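Local coordinates for MccF (Escherichia coli, PDB 4IIY), which probably acts as a carboxypeptidase-like hydrolase of the S66 family that gives its host self-immunity to the antibiotic microcin C7, at residues B[78-83]-B[99-104]; B[296-302]-B[328-334]; B[35-40]-B[135-140]. The protein carries 1 engineered substitution. One frame throughout, in Å; residues are numbered along the deposited sequence. Where two conformers were deposited one is given.

Interaction 1 (B[78-83]-B[99-104]); sequences VSGKLT and QEFNEL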
ATOM      1  N   VAL B  78     -24.717  -3.052  21.633  1.00 11.60           N
ATOM      2  CA  VAL B  78     -24.795  -1.599  21.578  1.00 12.03           C
ATOM      3  C   VAL B  78     -24.317  -1.146  20.200  1.00 10.43           C
ATOM      4  O   VAL B  78     -23.191  -1.437  19.782  1.00 11.37           O
ATOM      5  CB  VAL B  78     -23.939  -0.933  22.674  1.00 12.95           C
ATOM      6  CG1 VAL B  78     -23.870   0.580  22.470  1.00 14.34           C
ATOM      7  CG2 VAL B  78     -24.488  -1.264  24.058  1.00 17.91           C
ATOM      8  N   SER B  79     -25.185  -0.440  19.492  1.00  9.02           N
ATOM      9  CA  SER B  79     -24.873   0.046  18.157  0.55 10.65           C
ATOM     10  C   SER B  79     -24.089   1.352  18.212  1.00 10.23           C
ATOM     11  O   SER B  79     -24.525   2.317  18.829  1.00 12.01           O
ATOM     12  CB  SER B  79     -26.177   0.256  17.390  0.55 13.14           C
ATOM     13  OG  SER B  79     -25.938   0.701  16.072  0.55 16.66           O
ATOM     14  N   GLY B  80     -22.936   1.390  17.553  1.00  9.37           N
ATOM     15  CA  GLY B  80     -22.170   2.622  17.469  1.00 10.19           C
ATOM     16  C   GLY B  80     -22.965   3.719  16.782  1.00  8.25           C
ATOM     17  O   GLY B  80     -23.869   3.448  15.994  1.00  8.96           O
ATOM     18  N   LYS B  81     -22.623   4.970  17.070  1.00  9.16           N
ATOM     19  CA  LYS B  81     -23.419   6.104  16.596  1.00 10.36           C
ATOM     20  C   LYS B  81     -23.434   6.307  15.071  1.00 10.41           C
ATOM     21  O   LYS B  81     -24.265   7.062  14.564  1.00 12.38           O
ATOM     22  CB  LYS B  81     -22.986   7.394  17.295  1.00 16.37           C
ATOM     23  CG  LYS B  81     -21.603   7.866  16.873  1.00 16.79           C
ATOM     24  CD  LYS B  81     -21.053   8.941  17.798  1.00 27.22           C
ATOM     25  CE  LYS B  81     -21.621  10.308  17.486  1.00 34.45           C
ATOM     26  NZ  LYS B  81     -20.664  11.377  17.898  1.00 34.25           N
ATOM     27  N   LEU B  82     -22.546   5.643  14.325  1.00  9.17           N
ATOM     28  CA  LEU B  82     -22.559   5.769  12.859  1.00  9.22           C
ATOM     29  C   LEU B  82     -23.334   4.643  12.167  1.00  8.75           C
ATOM     30  O   LEU B  82     -23.394   4.576  10.937  1.00  9.32           O
ATOM     31  CB  LEU B  82     -21.135   5.863  12.296  1.00  9.18           C
ATOM     32  CG  LEU B  82     -20.351   7.086  12.767  1.00 10.03           C
ATOM     33  CD1 LEU B  82     -18.945   7.084  12.179  1.00  9.41           C
ATOM     34  CD2 LEU B  82     -21.067   8.383  12.414  1.00 13.73           C
ATOM     35  N   THR B  83     -23.927   3.757  12.955  1.00  8.75           N
ATOM     36  CA  THR B  83     -24.747   2.699  12.380  1.00  9.44           C
ATOM     37  C   THR B  83     -25.874   3.309  11.553  1.00  9.19           C
ATOM     38  O   THR B  83     -26.564   4.230  11.998  1.00 10.77           O
ATOM     39  CB  THR B  83     -25.309   1.794  13.475  1.00  9.82           C
ATOM     40  OG1 THR B  83     -24.213   1.216  14.196  1.00 10.15           O
ATOM     41  CG2 THR B  83     -26.167   0.681  12.894  1.00 10.57           C
ATOM     42  N   GLN B  99     -14.792   9.498  17.125  1.00  9.00           N
ATOM     43  CA  GLN B  99     -15.770   9.709  18.194  1.00  9.60           C
ATOM     44  C   GLN B  99     -16.617   8.460  18.426  1.00  9.10           C
ATOM     45  O   GLN B  99     -16.900   8.093  19.569  1.00  9.37           O
ATOM     46  CB  GLN B  99     -16.702  10.871  17.836  1.00 12.06           C
ATOM     47  CG  GLN B  99     -16.049  12.245  17.747  1.00 22.41           C
ATOM     48  CD  GLN B  99     -16.894  13.260  16.975  1.00 27.64           C
ATOM     49  OE1 GLN B  99     -18.094  13.062  16.753  1.00 30.02           O
ATOM     50  NE2 GLN B  99     -16.264  14.354  16.560  1.00 26.02           N
ATOM     51  N   GLU B 100     -17.056   7.821  17.344  1.00  8.11           N
ATOM     52  CA  GLU B 100     -17.886   6.628  17.472  1.00  8.90           C
ATOM     53  C   GLU B 100     -17.162   5.577  18.315  1.00  8.39           C
ATOM     54  O   GLU B 100     -17.743   4.956  19.205  1.00  9.14           O
ATOM     55  CB  GLU B 100     -18.215   6.035  16.103  1.00  8.34           C
ATOM     56  CG  GLU B 100     -19.142   4.819  16.235  1.00  9.66           C
ATOM     57  CD  GLU B 100     -19.393   4.049  14.951  1.00  8.56           C
ATOM     58  OE1 GLU B 100     -18.441   3.834  14.165  1.00  8.64           O
ATOM     59  OE2 GLU B 100     -20.555   3.633  14.751  1.00  9.60           O
ATOM     60  N   PHE B 101     -15.883   5.375  18.014  1.00  8.40           N
ATOM     61  CA  PHE B 101     -15.083   4.389  18.728  1.00  8.73           C
ATOM     62  C   PHE B 101     -14.874   4.805  20.188  1.00  8.23           C
ATOM     63  O   PHE B 101     -15.061   4.009  21.111  1.00  8.26           O
ATOM     64  CB  PHE B 101     -13.730   4.194  18.026  1.00  8.41           C
ATOM     65  CG  PHE B 101     -12.883   3.107  18.626  1.00  8.09           C
ATOM     66  CD1 PHE B 101     -12.048   3.364  19.706  1.00  9.35           C
ATOM     67  CD2 PHE B 101     -12.917   1.817  18.107  1.00 10.17           C
ATOM     68  CE1 PHE B 101     -11.265   2.349  20.263  1.00  9.31           C
ATOM     69  CE2 PHE B 101     -12.141   0.802  18.652  1.00 11.36           C
ATOM     70  CZ  PHE B 101     -11.313   1.071  19.727  1.00  9.55           C
ATOM     71  N   ASN B 102     -14.488   6.062  20.395  1.00  8.19           N
ATOM     72  CA  ASN B 102     -14.227   6.540  21.748  1.00  8.71           C
ATOM     73  C   ASN B 102     -15.455   6.390  22.646  1.00  9.78           C
ATOM     74  O   ASN B 102     -15.338   6.041  23.823  1.00 10.23           O
ATOM     75  CB  ASN B 102     -13.748   7.996  21.740  1.00  9.60           C
ATOM     76  CG  ASN B 102     -12.330   8.153  21.203  1.00  8.47           C
ATOM     77  OD1 ASN B 102     -11.534   7.225  21.238  1.00 10.79           O
ATOM     78  ND2 ASN B 102     -12.018   9.341  20.706  1.00 10.08           N
ATOM     79  N   GLU B 103     -16.631   6.639  22.083  1.00  9.24           N
ATOM     80  CA  GLU B 103     -17.868   6.551  22.858  1.00 11.53           C
ATOM     81  C   GLU B 103     -18.125   5.139  23.377  1.00 10.33           C
ATOM     82  O   GLU B 103     -18.693   4.958  24.453  1.00 12.55           O
ATOM     83  CB  GLU B 103     -19.052   7.066  22.043  1.00 13.42           C
ATOM     84  CG  GLU B 103     -19.058   8.577  21.917  1.00 15.60           C
ATOM     85  CD  GLU B 103     -20.229   9.090  21.104  1.00 28.51           C
ATOM     86  OE1 GLU B 103     -21.012   8.259  20.602  1.00 35.57           O
ATOM     87  OE2 GLU B 103     -20.364  10.323  20.964  1.00 33.41           O
ATOM     88  N   LEU B 104     -17.684   4.130  22.637  1.00  9.47           N
ATOM     89  CA  LEU B 104     -17.796   2.762  23.117  1.00  9.34           C
ATOM     90  C   LEU B 104     -16.808   2.504  24.252  1.00 10.42           C
ATOM     91  O   LEU B 104     -17.141   1.818  25.219  1.00 11.46           O
ATOM     92  CB  LEU B 104     -17.611   1.759  21.975  1.00  9.82           C
ATOM     93  CG  LEU B 104     -18.610   1.882  20.822  1.00 11.08           C
ATOM     94  CD1 LEU B 104     -18.273   0.873  19.731  1.00 11.50           C
ATOM     95  CD2 LEU B 104     -20.048   1.701  21.290  1.00 10.98           C
TER
HETATM   96  O   HOH W   1     -20.683   5.189  19.242  1.00 10.98           O
HETATM   97  O   HOH W   2     -21.359   1.411  13.321  1.00  9.51           O

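Interaction 2 (B[296-302]-B[328-334]); sequences SAIILGK and IPVLDGF. With EDO (1,2-ethanediol), chain L.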
ATOM      1  N   SER B 296      11.513 -15.105  13.950  1.00  8.83           N
ATOM      2  CA  SER B 296      11.901 -16.508  14.078  0.57 10.23           C
ATOM      3  C   SER B 296      10.962 -17.465  13.348  1.00 10.20           C
ATOM      4  O   SER B 296      11.296 -18.636  13.138  1.00  9.68           O
ATOM      5  CB  SER B 296      12.023 -16.900  15.547  0.57 11.23           C
ATOM      6  OG  SER B 296      13.045 -16.155  16.185  0.57 10.87           O
ATOM      7  N   ALA B 297       9.795 -16.973  12.941  1.00  9.93           N
ATOM      8  CA  ALA B 297       8.851 -17.752  12.146  1.00  8.76           C
ATOM      9  C   ALA B 297       7.866 -16.780  11.510  1.00  8.14           C
ATOM     10  O   ALA B 297       7.730 -15.635  11.952  1.00  8.60           O
ATOM     11  CB  ALA B 297       8.113 -18.783  13.015  1.00  9.20           C
ATOM     12  N   ILE B 298       7.186 -17.254  10.472  1.00  8.33           N
ATOM     13  CA  ILE B 298       6.141 -16.490   9.804  1.00  8.47           C
ATOM     14  C   ILE B 298       4.881 -17.339   9.725  1.00  7.44           C
ATOM     15  O   ILE B 298       4.948 -18.525   9.390  1.00  8.82           O
ATOM     16  CB  ILE B 298       6.575 -16.096   8.375  1.00  8.34           C
ATOM     17  CG1 ILE B 298       7.811 -15.192   8.428  1.00  9.10           C
ATOM     18  CG2 ILE B 298       5.426 -15.414   7.623  1.00 10.78           C
ATOM     19  CD1 ILE B 298       8.570 -15.149   7.129  1.00 11.56           C
ATOM     20  N   ILE B 299       3.743 -16.724  10.047  1.00  7.86           N
ATOM     21  CA  ILE B 299       2.430 -17.316   9.824  1.00  7.41           C
ATOM     22  C   ILE B 299       1.758 -16.582   8.670  1.00  7.42           C
ATOM     23  O   ILE B 299       1.564 -15.359   8.737  1.00  8.16           O
ATOM     24  CB  ILE B 299       1.533 -17.179  11.062  1.00  7.80           C
ATOM     25  CG1 ILE B 299       2.179 -17.821  12.298  1.00  8.70           C
ATOM     26  CG2 ILE B 299       0.143 -17.775  10.796  1.00  8.49           C
ATOM     27  CD1 ILE B 299       1.511 -17.411  13.600  1.00  9.65           C
ATOM     28  N   LEU B 300       1.435 -17.308   7.603  1.00  7.90           N
ATOM     29  CA  LEU B 300       0.649 -16.748   6.510  1.00  6.67           C
ATOM     30  C   LEU B 300      -0.793 -17.196   6.689  1.00  7.72           C
ATOM     31  O   LEU B 300      -1.085 -18.405   6.672  1.00  8.80           O
ATOM     32  CB  LEU B 300       1.146 -17.247   5.151  1.00  8.59           C
ATOM     33  CG  LEU B 300       2.608 -16.991   4.784  1.00  8.29           C
ATOM     34  CD1 LEU B 300       2.912 -17.617   3.432  1.00 10.27           C
ATOM     35  CD2 LEU B 300       2.929 -15.497   4.768  1.00  9.34           C
ATOM     36  N   GLY B 301      -1.710 -16.251   6.874  1.00  7.41           N
ATOM     37  CA  GLY B 301      -3.121 -16.599   6.850  1.00  7.72           C
ATOM     38  C   GLY B 301      -3.529 -17.021   5.445  1.00  8.01           C
ATOM     39  O   GLY B 301      -2.943 -16.565   4.454  1.00  8.25           O
ATOM     40  N   LYS B 302      -4.529 -17.890   5.326  1.00  7.28           N
ATOM     41  CA  LYS B 302      -5.014 -18.241   3.991  1.00  8.16           C
ATOM     42  C   LYS B 302      -5.426 -16.966   3.255  1.00  7.50           C
ATOM     43  O   LYS B 302      -6.131 -16.122   3.805  1.00  8.52           O
ATOM     44  CB  LYS B 302      -6.213 -19.190   4.055  1.00  8.96           C
ATOM     45  CG  LYS B 302      -5.904 -20.595   4.563  1.00  7.98           C
ATOM     46  CD  LYS B 302      -7.099 -21.516   4.306  1.00  8.95           C
ATOM     47  CE  LYS B 302      -6.776 -22.974   4.576  1.00  8.84           C
ATOM     48  NZ  LYS B 302      -6.466 -23.218   6.010  1.00  8.50           N
ATOM     49  N   ILE B 328      13.605 -19.385   7.255  1.00 12.42           N
ATOM     50  CA  ILE B 328      12.662 -19.047   8.310  1.00 10.68           C
ATOM     51  C   ILE B 328      11.526 -20.047   8.201  1.00 10.82           C
ATOM     52  O   ILE B 328      10.960 -20.230   7.121  1.00 11.54           O
ATOM     53  CB  ILE B 328      12.081 -17.628   8.139  1.00 10.25           C
ATOM     54  CG1 ILE B 328      13.204 -16.587   8.098  1.00 12.13           C
ATOM     55  CG2 ILE B 328      11.092 -17.315   9.250  1.00 11.95           C
ATOM     56  CD1 ILE B 328      12.709 -15.155   7.992  1.00 12.84           C
ATOM     57  N   PRO B 329      11.187 -20.718   9.306  1.00  9.74           N
ATOM     58  CA  PRO B 329      10.063 -21.653   9.193  1.00 10.99           C
ATOM     59  C   PRO B 329       8.736 -20.912   9.019  1.00  9.00           C
ATOM     60  O   PRO B 329       8.537 -19.823   9.580  1.00  9.62           O
ATOM     61  CB  PRO B 329      10.112 -22.436  10.506  1.00 14.41           C
ATOM     62  CG  PRO B 329      10.858 -21.563  11.451  1.00 15.62           C
ATOM     63  CD  PRO B 329      11.810 -20.727  10.639  1.00 10.75           C
ATOM     64  N   VAL B 330       7.836 -21.506   8.245  1.00  9.02           N
ATOM     65  CA  VAL B 330       6.592 -20.846   7.870  1.00  8.82           C
ATOM     66  C   VAL B 330       5.395 -21.767   8.076  1.00  9.47           C
ATOM     67  O   VAL B 330       5.399 -22.911   7.603  1.00  9.50           O
ATOM     68  CB  VAL B 330       6.618 -20.412   6.389  1.00 10.06           C
ATOM     69  CG1 VAL B 330       5.274 -19.825   5.994  1.00  9.85           C
ATOM     70  CG2 VAL B 330       7.732 -19.411   6.136  1.00 11.08           C
ATOM     71  N   LEU B 331       4.377 -21.270   8.776  1.00  8.39           N
ATOM     72  CA  LEU B 331       3.081 -21.927   8.840  1.00  7.95           C
ATOM     73  C   LEU B 331       2.271 -21.293   7.720  1.00  7.71           C
ATOM     74  O   LEU B 331       1.888 -20.119   7.815  1.00  9.14           O
ATOM     75  CB  LEU B 331       2.429 -21.700  10.201  1.00 10.00           C
ATOM     76  CG  LEU B 331       1.148 -22.471  10.527  1.00 13.85           C
ATOM     77  CD1 LEU B 331       0.653 -22.141  11.925  1.00 13.71           C
ATOM     78  CD2 LEU B 331       0.058 -22.201   9.520  1.00 18.84           C
ATOM     79  N   ASP B 332       2.063 -22.044   6.641  1.00  7.09           N
ATOM     80  CA  ASP B 332       1.360 -21.521   5.479  1.00  8.62           C
ATOM     81  C   ASP B 332      -0.093 -21.964   5.472  1.00  8.05           C
ATOM     82  O   ASP B 332      -0.385 -23.133   5.238  1.00 10.68           O
ATOM     83  CB  ASP B 332       2.039 -21.996   4.198  1.00  9.95           C
ATOM     84  CG  ASP B 332       1.408 -21.409   2.949  1.00 12.16           C
ATOM     85  OD1 ASP B 332       0.661 -20.419   3.066  1.00 13.87           O
ATOM     86  OD2 ASP B 332       1.670 -21.935   1.850  1.00 16.27           O
ATOM     87  N   GLY B 333      -1.010 -21.033   5.716  1.00  8.70           N
ATOM     88  CA  GLY B 333      -2.428 -21.322   5.623  1.00  8.68           C
ATOM     89  C   GLY B 333      -3.170 -21.382   6.944  1.00  8.59           C
ATOM     90  O   GLY B 333      -4.130 -22.134   7.086  1.00  8.86           O
ATOM     91  N   PHE B 334      -2.755 -20.586   7.921  1.00  8.51           N
ATOM     92  CA  PHE B 334      -3.500 -20.481   9.173  1.00  8.74           C
ATOM     93  C   PHE B 334      -4.883 -19.872   8.906  1.00  6.92           C
ATOM     94  O   PHE B 334      -5.018 -18.940   8.102  1.00  7.91           O
ATOM     95  CB  PHE B 334      -2.697 -19.645  10.186  1.00  7.98           C
ATOM     96  CG  PHE B 334      -3.256 -19.635  11.593  1.00  8.20           C
ATOM     97  CD1 PHE B 334      -3.543 -20.810  12.272  1.00  8.69           C
ATOM     98  CD2 PHE B 334      -3.429 -18.434  12.259  1.00  8.31           C
ATOM     99  CE1 PHE B 334      -4.029 -20.777  13.572  1.00  9.47           C
ATOM    100  CE2 PHE B 334      -3.902 -18.395  13.559  1.00  9.81           C
ATOM    101  CZ  PHE B 334      -4.207 -19.574  14.217  1.00 10.20           C
TER
HETATM  102  C1  EDO L 402      -0.989 -14.172   3.159  1.00 10.07           C
HETATM  103  O1  EDO L 402      -2.422 -14.226   3.036  1.00  7.65           O
HETATM  104  C2  EDO L 402      -0.295 -14.566   1.864  1.00 13.35           C
HETATM  105  O2  EDO L 402      -0.535 -13.565   0.863  1.00 11.76           O

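Interaction 3 (B[35-40]-B[135-140]); sequences LLAAPL and IANPKI. With EDO (1,2-ethanediol), chain P.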
ATOM      1  N   LEU B  35      -0.927  -5.049  28.911  1.00 14.03           N
ATOM      2  CA  LEU B  35      -2.201  -4.645  29.480  1.00 12.75           C
ATOM      3  C   LEU B  35      -3.280  -5.605  28.982  1.00 10.84           C
ATOM      4  O   LEU B  35      -3.384  -5.843  27.775  1.00 11.78           O
ATOM      5  CB  LEU B  35      -2.511  -3.208  29.067  1.00 13.55           C
ATOM      6  CG  LEU B  35      -3.847  -2.608  29.500  1.00 14.85           C
ATOM      7  CD1 LEU B  35      -3.937  -2.501  31.020  1.00 18.26           C
ATOM      8  CD2 LEU B  35      -4.044  -1.247  28.858  1.00 18.41           C
ATOM      9  N   LEU B  36      -4.066  -6.155  29.908  1.00 10.83           N
ATOM     10  CA  LEU B  36      -5.065  -7.175  29.581  1.00 11.01           C
ATOM     11  C   LEU B  36      -6.487  -6.727  29.873  1.00 12.08           C
ATOM     12  O   LEU B  36      -6.761  -6.119  30.912  1.00 13.92           O
ATOM     13  CB  LEU B  36      -4.786  -8.460  30.363  1.00 12.33           C
ATOM     14  CG  LEU B  36      -3.399  -9.073  30.218  1.00 12.01           C
ATOM     15  CD1 LEU B  36      -3.321 -10.354  31.039  1.00 16.63           C
ATOM     16  CD2 LEU B  36      -3.076  -9.348  28.750  1.00 12.99           C
ATOM     17  N   ALA B  37      -7.397  -7.033  28.955  1.00 11.18           N
ATOM     18  CA  ALA B  37      -8.819  -6.780  29.165  1.00 10.40           C
ATOM     19  C   ALA B  37      -9.451  -7.893  30.001  1.00 11.34           C
ATOM     20  O   ALA B  37      -8.928  -9.009  30.074  1.00 11.84           O
ATOM     21  CB  ALA B  37      -9.535  -6.668  27.823  1.00 11.82           C
ATOM     22  N   ALA B  38     -10.584  -7.583  30.627  1.00 13.44           N
ATOM     23  CA  ALA B  38     -11.392  -8.603  31.288  1.00 13.56           C
ATOM     24  C   ALA B  38     -11.928  -9.599  30.260  1.00 13.23           C
ATOM     25  O   ALA B  38     -12.210  -9.234  29.112  1.00 11.96           O
ATOM     26  CB  ALA B  38     -12.546  -7.958  32.045  1.00 15.32           C
ATOM     27  N   PRO B  39     -12.088 -10.865  30.664  1.00 12.78           N
ATOM     28  CA  PRO B  39     -12.562 -11.876  29.718  1.00 13.29           C
ATOM     29  C   PRO B  39     -14.037 -11.698  29.372  1.00 11.60           C
ATOM     30  O   PRO B  39     -14.786 -11.054  30.107  1.00 12.83           O
ATOM     31  CB  PRO B  39     -12.345 -13.187  30.477  1.00 15.06           C
ATOM     32  CG  PRO B  39     -12.436 -12.796  31.925  1.00 16.67           C
ATOM     33  CD  PRO B  39     -11.805 -11.430  31.995  1.00 15.12           C
ATOM     34  N   LEU B  40     -14.441 -12.274  28.246  1.00 10.68           N
ATOM     35  CA  LEU B  40     -15.837 -12.286  27.838  1.00  8.89           C
ATOM     36  C   LEU B  40     -16.606 -13.365  28.610  1.00 10.20           C
ATOM     37  O   LEU B  40     -16.022 -14.359  29.054  1.00 10.73           O
ATOM     38  CB  LEU B  40     -15.930 -12.560  26.336  1.00 11.34           C
ATOM     39  CG  LEU B  40     -17.275 -12.348  25.646  1.00 10.64           C
ATOM     40  CD1 LEU B  40     -17.647 -10.881  25.650  1.00 11.72           C
ATOM     41  CD2 LEU B  40     -17.222 -12.878  24.214  1.00 11.47           C
ATOM     42  N   ILE B 135      -6.589   2.871  28.195  1.00 11.39           N
ATOM     43  CA  ILE B 135      -5.772   2.354  29.282  1.00 13.06           C
ATOM     44  C   ILE B 135      -6.567   2.252  30.581  1.00 14.21           C
ATOM     45  O   ILE B 135      -6.448   1.267  31.313  1.00 16.94           O
ATOM     46  CB  ILE B 135      -4.523   3.224  29.482  1.00 12.70           C
ATOM     47  CG1 ILE B 135      -3.585   3.061  28.284  1.00 13.41           C
ATOM     48  CG2 ILE B 135      -3.810   2.866  30.784  1.00 14.21           C
ATOM     49  CD1 ILE B 135      -2.529   4.136  28.177  1.00 15.99           C
ATOM     50  N   ALA B 136      -7.393   3.258  30.850  1.00 13.37           N
ATOM     51  CA  ALA B 136      -8.175   3.297  32.087  1.00 15.59           C
ATOM     52  C   ALA B 136      -9.294   2.258  32.095  1.00 15.01           C
ATOM     53  O   ALA B 136      -9.704   1.780  33.155  1.00 18.38           O
ATOM     54  CB  ALA B 136      -8.757   4.695  32.303  1.00 14.13           C
ATOM     55  N   ASN B 137      -9.785   1.920  30.906  1.00 13.56           N
ATOM     56  CA  ASN B 137     -10.943   1.046  30.751  1.00 16.26           C
ATOM     57  C   ASN B 137     -10.674  -0.021  29.696  1.00 13.64           C
ATOM     58  O   ASN B 137     -11.286  -0.000  28.626  1.00 13.55           O
ATOM     59  CB  ASN B 137     -12.172   1.862  30.329  1.00 17.53           C
ATOM     60  CG  ASN B 137     -12.381   3.099  31.187  1.00 23.93           C
ATOM     61  OD1 ASN B 137     -12.953   3.024  32.275  1.00 26.26           O
ATOM     62  ND2 ASN B 137     -11.921   4.249  30.697  1.00 21.58           N
ATOM     63  N   PRO B 138      -9.744  -0.942  29.978  1.00 12.51           N
ATOM     64  CA  PRO B 138      -9.393  -1.920  28.941  1.00 12.53           C
ATOM     65  C   PRO B 138     -10.584  -2.795  28.571  1.00 12.59           C
ATOM     66  O   PRO B 138     -11.350  -3.220  29.445  1.00 14.79           O
ATOM     67  CB  PRO B 138      -8.271  -2.745  29.583  1.00 15.88           C
ATOM     68  CG  PRO B 138      -8.291  -2.405  31.041  1.00 20.88           C
ATOM     69  CD  PRO B 138      -8.889  -1.047  31.172  1.00 16.41           C
ATOM     70  N   LYS B 139     -10.751  -3.034  27.276  1.00 10.52           N
ATOM     71  CA  LYS B 139     -11.817  -3.892  26.773  1.00  9.53           C
ATOM     72  C   LYS B 139     -11.238  -4.789  25.692  1.00  9.24           C
ATOM     73  O   LYS B 139     -10.144  -4.534  25.187  1.00  9.62           O
ATOM     74  CB  LYS B 139     -12.973  -3.059  26.202  1.00 10.43           C
ATOM     75  CG  LYS B 139     -13.684  -2.178  27.244  1.00 10.65           C
ATOM     76  CD  LYS B 139     -14.732  -1.285  26.594  1.00 12.02           C
ATOM     77  CE  LYS B 139     -15.197  -0.179  27.537  1.00 12.53           C
ATOM     78  NZ  LYS B 139     -15.809  -0.704  28.797  1.00 15.07           N
ATOM     79  N   ILE B 140     -11.969  -5.844  25.355  1.00  9.27           N
ATOM     80  CA  ILE B 140     -11.618  -6.685  24.224  1.00  8.80           C
ATOM     81  C   ILE B 140     -11.931  -5.930  22.936  1.00  7.20           C
ATOM     82  O   ILE B 140     -13.085  -5.597  22.674  1.00 10.06           O
ATOM     83  CB  ILE B 140     -12.425  -7.992  24.252  1.00  8.49           C
ATOM     84  CG1 ILE B 140     -12.116  -8.784  25.530  1.00  9.61           C
ATOM     85  CG2 ILE B 140     -12.142  -8.824  22.996  1.00  9.81           C
ATOM     86  CD1 ILE B 140     -13.098  -9.899  25.809  1.00 12.00           C
TER
HETATM   87  C1  EDO P 406     -17.055 -10.458  33.766  1.00 23.01           C
HETATM   88  O1  EDO P 406     -15.631 -10.412  33.928  1.00 31.29           O
HETATM   89  C2  EDO P 406     -17.419 -11.017  32.392  1.00 21.29           C
HETATM   90  O2  EDO P 406     -17.068 -10.088  31.355  1.00 19.29           O
HETATM   91  O   HOH W   3     -11.073  -4.834  31.578  1.00 20.89           O

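Interaction 1 (B[78-83]-B[99-104])
Glu100 pushes its carboxylate from the helix into the type I turn Gly80-Thr83, where Leu82 meets it with both backbone and side chain. With CG anti to the backbone N (chi1 -177°) and the chain extended beyond, OE2 is delivered to the turn and accepts Leu82 N at 2.9 Å. The N-H comes from above the carboxylate plane, 55° out of it. Obliquely crossing the acid, Leu82 rests CB 3.4 Å from Glu100 OE2 and lays CD1 against OE1. A water also donates to OE2 and links it to Thr83 OG1, while OE1 is taken by Ser50 N; both oxygens of this buried group therefore have partners. Gly80 passes so near OE2 that a CB there would collide with it.

Lys81 runs antiparallel to Glu100, its CG 3.9 Å from Glu100 CB. Bending at chi3 (-80°), it then lies nearly perpendicular to Glu103, and NZ forms a long, weak salt bridge of 3.3 Å to Glu103 OE2. A weak hydrogen bond from NZ to Gln99 OE1 adds to this. On the apolar side, Val78 CG1 lies 4.2 Å from Leu104 CD2.

In the fold, strand 76-79 is followed by helix 94-105 and then the parallel strand 110-115, with strand 45-49 lying between the two strands in the sheet; Leu104 packs on Ile110 and Ile113.

Interaction 2 (B[296-302]-B[328-334])
Leu300 O is gripped by two successive backbone N-H groups, Gly333 N at 2.8 Å and Phe334 N at 3.0 Å. This double hold marks a beta bulge: the parallel register that pairs Leu300 with Asp332 slips by one residue, so that Gly301 pairs with Phe334. Gly333 sits at phi 109°, where a side chain would jam against the preceding carbonyl oxygen. Just beyond the bulge, Lys302 lays CG over the glycine and bends at its last torsion (chi4 65°), bringing NZ to Gly333 O at 2.8 Å. The same ammonium makes a salt bridge with Asp335, bonds Asn227 and forms a cation-pi contact with Trp206. A methionine in its place would probably leave Asp335 without its charge mate and Gly333 O without its side-chain donor. Ile299 CG2 presses on Phe334 CB at 3.5 Å, whereas Leu300 CG meets Val330 CG1 on the other face, with CD1 beside Asp332 OD1.

Strands 297-301 and 330-334 are adjacent in a beta-alpha-beta unit; helix 315-323 packs on Val330 and Asp332 through Tyr316, and strand 266-270, ending at the predicted charge-relay residue Glu270, pairs with the far edge of 297-301.

Interaction 3 (B[35-40]-B[135-140])
Ile140 reaches across to Ala37, Ala38 and Leu40, joining the extended N-terminal lead-in to the loop where helix 131-136 gives way to strand 140-143, one of the parallel strands of the mixed sheet of the N-terminal alpha/beta domain. Its CB is still 4.8 Å from Ala37 CB. From there CG1 departs anti to the carbonyl carbon (chi1 -61°), which points this branch at the lead-in and brings it within 4.0 Å of Ala37 CB and close to Ala38 O. The tip, CD1, goes furthest: it touches Ala38 O at 3.5 Å, passes the carbonyl carbon of Pro39, and ends against Leu40, with CB of that residue 3.9 Å away. The isoleucine tip thus lies alongside the extended backbone from Ala38 to Leu40, and Leu190 of helix 178-191 packs on both Ile140 and Leu40.

Ala37 works in the reverse direction. Its methyl points at the 135-140 segment and sits 3.3 Å from Lys139 C, a tight fit against the backbone itself. Lys139, by contrast, turns its side chain away and gives NZ to the carbonyl oxygens of Asn107 and Ile110. Toward the helix end, Leu35 spreads its two methyls, CD2 lying 4.0 Å from Ile135 CA and CD1 near CG of Pro138. The polar link between the two backbones is a water that accepts from Ala38 N at 2.9 Å and donates to Pro138 O at 2.7 Å.

Overall arrangement
Interactions 1 and 3 both adjoin the six-stranded mixed sheet, through strand 76-79 and the start of strand 140-143. Along the chain interaction 1 is nested within the long loop that interaction 3 closes; their centres are about 18 Å apart, and they touch where Leu104 O meets Lys139 CE at 3.6 Å. Interaction 2 comes later, in the eight-stranded mixed sheet, both its segments belonging to the LD-carboxypeptidase C-terminal domain. Its centre lies about 35 Å from that of interaction 1, on the opposite side of the chain's centre, and about 28 Å from that of interaction 3. Interactions 1 and 3 thus pack elements around their sheet, away from the predicted catalytic residues, whereas interaction 2 lies close to predicted charge-relay Glu270, whose side chain is about 4 Å from Gly301; the His338 side chain is further off, about 8 Å from that of Lys302.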